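Oxidized polyvinyl alcohol hydrolase from Pseudomonas sp. hydrolyses beta-diketones such as 4,6-nonanedione and cleaves oxidized polyvinyl alcohol in the second step of polyvinyl alcohol degradation. One contact in two of its structures: PDB 3WWE (chain A, 2.10 Å), residues 126-131 and 176-181, and PDB 3WL6 (chain B, 1.60 Å), residues 126-131 and 176-181. One frame, after least-squares fit of the local backbone (RMSD 0.09 Å); residues are numbered along the deposited sequences.

Structure 1 (3WWE); sequences WNPWFE and ISSGGT. With AE3 (2-(2-ethoxyethoxy)ethanol), chain C.
Glu131 OE2 takes two hydrogen bonds, one from Ser178 OG at 2.8 Å and one from water 1 at 2.7 Å. The serine meets it on the anti side, 16° out of the carboxylate plane, while Glu131 OE1 is bonded to Tyr205. A chi1 of -171° sets Ser178 OG opposite the backbone N, against Glu131 and at the edge of the Trp129 ring, 3.5 Å from Trp129 CD1. Water 1 links the carboxylate to Thr181 OG1, which is also bonded to Glu203 N, and to AE3 O4 at 2.6 Å. Trp126, its NE1 bonded to Ser71, has CD1 3.6 Å from Ser178 OG. AE3 spans one face of this indole, its C4 4.0 Å above the plane, and brings its C6 to 3.1 Å from Ser177 OG. Ser177, hydrogen-bonded to His303 and by similarity part of the charge relay, sits between strand 170-176 and helix 178-189, consistent with the nucleophile elbow of an alpha/beta-hydrolase. The contact thus fastens the loop before helix 148-160 to the start of helix 178-189.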
loop_
_atom_site.group_PDB
_atom_site.type_symbol
_atom_site.label_atom_id
_atom_site.label_comp_id
_atom_site.label_asym_id
_atom_site.label_seq_id
_atom_site.Cartn_x
_atom_site.Cartn_y
_atom_site.Cartn_z
ATOM N N TRP A 126 1.341 -5.290 13.234
ATOM C CA TRP A 126 0.010 -4.674 13.281
ATOM C C TRP A 126 -1.046 -5.631 12.671
ATOM O O TRP A 126 -0.852 -6.167 11.580
ATOM C CB TRP A 126 0.115 -3.361 12.495
ATOM C CG TRP A 126 -0.889 -2.333 12.906
ATOM C CD1 TRP A 126 -1.812 -1.757 12.106
ATOM C CD2 TRP A 126 -1.147 -1.868 14.229
ATOM N NE1 TRP A 126 -2.656 -0.975 12.838
ATOM C CE2 TRP A 126 -2.276 -1.023 14.154
ATOM C CE3 TRP A 126 -0.543 -2.095 15.484
ATOM C CZ2 TRP A 126 -2.837 -0.390 15.285
ATOM C CZ3 TRP A 126 -1.102 -1.469 16.627
ATOM C CH2 TRP A 126 -2.251 -0.622 16.501
ATOM N N ASN A 127 -2.164 -5.823 13.366
ATOM C CA ASN A 127 -3.205 -6.770 12.932
ATOM C C ASN A 127 -4.043 -6.631 11.655
ATOM O O ASN A 127 -4.404 -7.657 11.088
ATOM C CB ASN A 127 -4.150 -7.044 14.114
ATOM C CG ASN A 127 -4.748 -8.456 14.083
ATOM O OD1 ASN A 127 -4.056 -9.446 13.857
ATOM N ND2 ASN A 127 -6.044 -8.543 14.323
ATOM N N PRO A 128 -4.354 -5.397 11.168
ATOM C CA PRO A 128 -5.169 -5.226 9.945
ATOM C C PRO A 128 -4.668 -6.036 8.698
ATOM O O PRO A 128 -5.449 -6.666 7.975
ATOM C CB PRO A 128 -5.137 -3.694 9.701
ATOM C CG PRO A 128 -4.874 -3.118 11.043
ATOM C CD PRO A 128 -3.845 -4.107 11.639
ATOM N N TRP A 129 -3.360 -6.021 8.466
ATOM C CA TRP A 129 -2.737 -6.720 7.346
ATOM C C TRP A 129 -1.401 -7.254 7.869
ATOM O O TRP A 129 -0.847 -6.742 8.855
ATOM C CB TRP A 129 -2.403 -5.791 6.164
ATOM C CG TRP A 129 -3.542 -4.958 5.613
ATOM C CD1 TRP A 129 -3.819 -3.629 5.887
ATOM C CD2 TRP A 129 -4.564 -5.398 4.738
ATOM N NE1 TRP A 129 -4.955 -3.236 5.236
ATOM C CE2 TRP A 129 -5.435 -4.299 4.520
ATOM C CE3 TRP A 129 -4.846 -6.622 4.118
ATOM C CZ2 TRP A 129 -6.553 -4.394 3.707
ATOM C CZ3 TRP A 129 -5.977 -6.715 3.303
ATOM C CH2 TRP A 129 -6.805 -5.619 3.111
ATOM N N PHE A 130 -0.884 -8.289 7.187
ATOM C CA PHE A 130 0.401 -8.878 7.549
ATOM C C PHE A 130 1.349 -7.966 6.819
ATOM O O PHE A 130 1.886 -8.329 5.774
ATOM C CB PHE A 130 0.441 -10.305 7.009
ATOM C CG PHE A 130 -0.669 -11.170 7.562
ATOM C CD1 PHE A 130 -0.712 -11.485 8.931
ATOM C CD2 PHE A 130 -1.662 -11.648 6.756
ATOM C CE1 PHE A 130 -1.764 -12.294 9.488
ATOM C CE2 PHE A 130 -2.692 -12.445 7.284
ATOM C CZ PHE A 130 -2.738 -12.771 8.666
ATOM N N GLU A 131 1.546 -6.763 7.368
ATOM C CA GLU A 131 2.361 -5.751 6.690
ATOM C C GLU A 131 3.720 -5.382 7.254
ATOM O O GLU A 131 4.380 -4.511 6.698
ATOM C CB GLU A 131 1.534 -4.472 6.519
ATOM C CG GLU A 131 0.568 -4.198 7.675
ATOM C CD GLU A 131 1.159 -3.310 8.756
ATOM O OE1 GLU A 131 2.264 -3.598 9.290
ATOM O OE2 GLU A 131 0.491 -2.309 9.081
ATOM N N ILE A 176 -4.385 3.014 2.346
ATOM C CA ILE A 176 -4.198 4.054 3.324
ATOM C C ILE A 176 -3.742 3.497 4.689
ATOM O O ILE A 176 -4.212 2.447 5.148
ATOM C CB ILE A 176 -5.546 4.848 3.474
ATOM C CG1 ILE A 176 -5.468 5.870 4.625
ATOM C CG2 ILE A 176 -6.693 3.833 3.681
ATOM C CD1 ILE A 176 -4.546 7.003 4.369
ATOM N N SER A 177 -2.796 4.184 5.331
ATOM C CA SER A 177 -2.366 3.800 6.660
ATOM C C SER A 177 -1.841 2.356 6.631
ATOM O O SER A 177 -0.898 2.061 5.865
ATOM C CB SER A 177 -3.576 3.979 7.622
ATOM O OG SER A 177 -3.201 3.808 8.988
ATOM N N SER A 178 -2.435 1.464 7.431
ATOM C CA SER A 178 -1.976 0.072 7.431
ATOM C C SER A 178 -2.036 -0.510 6.010
ATOM O O SER A 178 -1.154 -1.285 5.615
ATOM C CB SER A 178 -2.805 -0.753 8.397
ATOM O OG SER A 178 -2.238 -2.001 8.538
ATOM N N GLY A 179 -3.083 -0.152 5.257
ATOM C CA GLY A 179 -3.165 -0.591 3.856
ATOM C C GLY A 179 -1.984 -0.026 3.045
ATOM O O GLY A 179 -1.503 -0.638 2.085
ATOM N N GLY A 180 -1.532 1.174 3.416
ATOM C CA GLY A 180 -0.368 1.789 2.777
ATOM C C GLY A 180 0.922 1.083 3.160
ATOM O O GLY A 180 1.844 0.912 2.344
ATOM N N THR A 181 1.011 0.649 4.408
ATOM C CA THR A 181 2.190 -0.107 4.837
ATOM C C THR A 181 2.222 -1.465 4.044
ATOM O O THR A 181 3.285 -1.909 3.556
ATOM C CB THR A 181 2.102 -0.408 6.329
ATOM O OG1 THR A 181 1.863 0.824 7.056
ATOM C CG2 THR A 181 3.372 -1.074 6.777
HETATM C C1 AE3 C . 3.855 0.143 16.994
HETATM C C2 AE3 C . 2.989 -0.267 15.833
HETATM O O2 AE3 C . 2.002 0.745 15.640
HETATM C C3 AE3 C . 1.847 0.923 14.231
HETATM C C4 AE3 C . 0.629 1.794 13.933
HETATM O O3 AE3 C . 0.438 1.870 12.510
HETATM C C5 AE3 C . -0.950 2.242 12.268
HETATM C C6 AE3 C . -1.230 2.208 10.748
HETATM O O4 AE3 C . -0.052 2.608 9.970
HETATM O O HOH W 1 1.150 0.296 9.594
#

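Structure 2 (3WL6); sequences WNPWFE and ISSGGT.
Two donors converge on Glu131 OE2: Ser178 OG at 2.8 Å and water 2 at 2.7 Å. The serine meets it on the anti side, 25° out of the carboxylate plane, and Glu131 OE1 has its own partner in Tyr205. With chi1 at -176°, Ser178 OG lies opposite the backbone N, which places it against Glu131 and at the edge of the Trp129 ring, 3.4 Å from Trp129 CD1. Water 2 joins the carboxylate to Thr181 OG1 at 2.8 Å, and that hydroxyl is bonded in addition to Glu203 N. Trp126, whose NE1 is bonded to Ser71, brings its CD1 to 3.6 Å from Ser178 OG. Ser177 OG is hydrogen-bonded to His303 NE2, as expected of a charge-relay serine, the role it has by similarity; the turn it occupies, directly before the first residue of the helix, is consistent with a nucleophile elbow.

What differs
Both structures share one hydrogen bond across the contact, Ser178(A) OG to Glu131(A) OE2 and Ser178(B) OG to Glu131(B) OE2, 2.8 Å in each. The comparable CA atoms coincide within the error, and Trp129(A), Glu131(A), Ser177(A), Ser178(A) and Thr181(A) keep their places with their counterparts. What changes is the bound group. AE3, 2-(2-ethoxyethoxy)ethanol, is in structure 1 alone, touching Trp126(A), Ser177(A), Ser178(A) and Thr181(A); no ligand or ion is modelled there in structure 2. The water site is the same in both, and water 1 has AE3 O4 as a further partner at 2.6 Å. AE3 is thus tied indirectly to Glu131(A) and Thr181(A), and it is also hydrogen-bonded to Tyr275(A) OH. AE3 C6 packs 3.1 Å from Ser177(A) OG, a contact absent from Ser177(B), although the two serines keep their place within the error. The added contacts of Trp126(A) NE1 with AE3 C5, at 3.7 Å, and of Ser178(A) N with AE3 C6, at 3.6 Å, likewise come with the ligand.

Structure 2 (3WL6)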
loop_
_atom_site.group_PDB
_atom_site.type_symbol
_atom_site.label_atom_id
_atom_site.label_comp_id
_atom_site.label_asym_id
_atom_site.label_seq_id
_atom_site.Cartn_x
_atom_site.Cartn_y
_atom_site.Cartn_z
ATOM N N TRP B 126 1.245 -5.296 13.233
ATOM C CA TRP B 126 -0.080 -4.665 13.362
ATOM C C TRP B 126 -1.121 -5.620 12.767
ATOM O O TRP B 126 -0.914 -6.159 11.678
ATOM C CB TRP B 126 0.000 -3.344 12.593
ATOM C CG TRP B 126 -1.021 -2.373 12.972
ATOM C CD1 TRP B 126 -1.907 -1.744 12.136
ATOM C CD2 TRP B 126 -1.308 -1.914 14.295
ATOM N NE1 TRP B 126 -2.735 -0.928 12.868
ATOM C CE2 TRP B 126 -2.388 -1.011 14.195
ATOM C CE3 TRP B 126 -0.755 -2.179 15.559
ATOM C CZ2 TRP B 126 -2.929 -0.370 15.315
ATOM C CZ3 TRP B 126 -1.291 -1.542 16.676
ATOM C CH2 TRP B 126 -2.370 -0.648 16.542
ATOM N N ASN B 127 -2.265 -5.793 13.438
ATOM C CA ASN B 127 -3.247 -6.789 13.002
ATOM C C ASN B 127 -4.086 -6.623 11.716
ATOM O O ASN B 127 -4.541 -7.624 11.170
ATOM C CB ASN B 127 -4.212 -7.077 14.182
ATOM C CG ASN B 127 -4.800 -8.482 14.134
ATOM O OD1 ASN B 127 -4.096 -9.475 13.811
ATOM N ND2 ASN B 127 -6.098 -8.594 14.449
ATOM N N PRO B 128 -4.278 -5.390 11.194
ATOM C CA PRO B 128 -5.100 -5.282 9.968
ATOM C C PRO B 128 -4.619 -6.060 8.739
ATOM O O PRO B 128 -5.434 -6.630 7.992
ATOM C CB PRO B 128 -5.110 -3.770 9.663
ATOM C CG PRO B 128 -4.919 -3.127 10.999
ATOM C CD PRO B 128 -3.927 -4.064 11.734
ATOM N N TRP B 129 -3.298 -6.011 8.496
ATOM C CA TRP B 129 -2.691 -6.709 7.371
ATOM C C TRP B 129 -1.377 -7.291 7.852
ATOM O O TRP B 129 -0.823 -6.831 8.849
ATOM C CB TRP B 129 -2.366 -5.756 6.193
ATOM C CG TRP B 129 -3.539 -4.969 5.665
ATOM C CD1 TRP B 129 -3.832 -3.648 5.940
ATOM C CD2 TRP B 129 -4.563 -5.426 4.778
ATOM N NE1 TRP B 129 -4.962 -3.265 5.264
ATOM C CE2 TRP B 129 -5.437 -4.328 4.545
ATOM C CE3 TRP B 129 -4.833 -6.637 4.157
ATOM C CZ2 TRP B 129 -6.561 -4.423 3.720
ATOM C CZ3 TRP B 129 -5.947 -6.741 3.342
ATOM C CH2 TRP B 129 -6.805 -5.632 3.129
ATOM N N PHE B 130 -0.886 -8.307 7.140
ATOM C CA PHE B 130 0.424 -8.905 7.449
ATOM C C PHE B 130 1.417 -8.000 6.713
ATOM O O PHE B 130 1.950 -8.313 5.631
ATOM C CB PHE B 130 0.448 -10.351 6.941
ATOM C CG PHE B 130 -0.608 -11.221 7.580
ATOM C CD1 PHE B 130 -0.576 -11.465 8.960
ATOM C CD2 PHE B 130 -1.649 -11.773 6.826
ATOM C CE1 PHE B 130 -1.570 -12.244 9.569
ATOM C CE2 PHE B 130 -2.642 -12.543 7.422
ATOM C CZ PHE B 130 -2.618 -12.787 8.794
ATOM N N GLU B 131 1.648 -6.849 7.330
ATOM C CA GLU B 131 2.431 -5.807 6.696
ATOM C C GLU B 131 3.775 -5.420 7.264
ATOM O O GLU B 131 4.409 -4.502 6.732
ATOM C CB GLU B 131 1.548 -4.530 6.506
ATOM C CG GLU B 131 0.567 -4.128 7.651
ATOM C CD GLU B 131 1.136 -3.211 8.726
ATOM O OE1 GLU B 131 2.167 -3.544 9.315
ATOM O OE2 GLU B 131 0.532 -2.154 9.008
ATOM N N ILE B 176 -4.425 3.008 2.320
ATOM C CA ILE B 176 -4.197 4.056 3.303
ATOM C C ILE B 176 -3.748 3.492 4.655
ATOM O O ILE B 176 -4.234 2.449 5.075
ATOM C CB ILE B 176 -5.545 4.842 3.524
ATOM C CG1 ILE B 176 -5.386 5.921 4.608
ATOM C CG2 ILE B 176 -6.665 3.863 3.945
ATOM C CD1 ILE B 176 -4.335 6.987 4.248
ATOM N N SER B 177 -2.801 4.161 5.314
ATOM C CA SER B 177 -2.411 3.776 6.675
ATOM C C SER B 177 -1.868 2.370 6.666
ATOM O O SER B 177 -0.963 2.116 5.905
ATOM C CB SER B 177 -3.621 3.898 7.603
ATOM O OG SER B 177 -3.218 3.882 8.964
ATOM N N SER B 178 -2.422 1.462 7.472
ATOM C CA SER B 178 -1.918 0.077 7.459
ATOM C C SER B 178 -1.988 -0.516 6.038
ATOM O O SER B 178 -1.169 -1.390 5.666
ATOM C CB SER B 178 -2.740 -0.759 8.458
ATOM O OG SER B 178 -2.234 -2.077 8.551
ATOM N N GLY B 179 -2.982 -0.085 5.249
ATOM C CA GLY B 179 -3.087 -0.525 3.863
ATOM C C GLY B 179 -1.960 0.068 3.029
ATOM O O GLY B 179 -1.570 -0.528 2.020
ATOM N N GLY B 180 -1.482 1.245 3.422
ATOM C CA GLY B 180 -0.339 1.867 2.744
ATOM C C GLY B 180 0.922 1.085 3.100
ATOM O O GLY B 180 1.803 0.882 2.268
ATOM N N THR B 181 1.013 0.643 4.351
ATOM C CA THR B 181 2.156 -0.160 4.787
ATOM C C THR B 181 2.150 -1.463 4.023
ATOM O O THR B 181 3.192 -1.915 3.547
ATOM C CB THR B 181 2.037 -0.422 6.292
ATOM O OG1 THR B 181 1.770 0.821 6.944
ATOM C CG2 THR B 181 3.350 -1.049 6.884
HETATM O O HOH W 2 0.997 0.429 9.577
#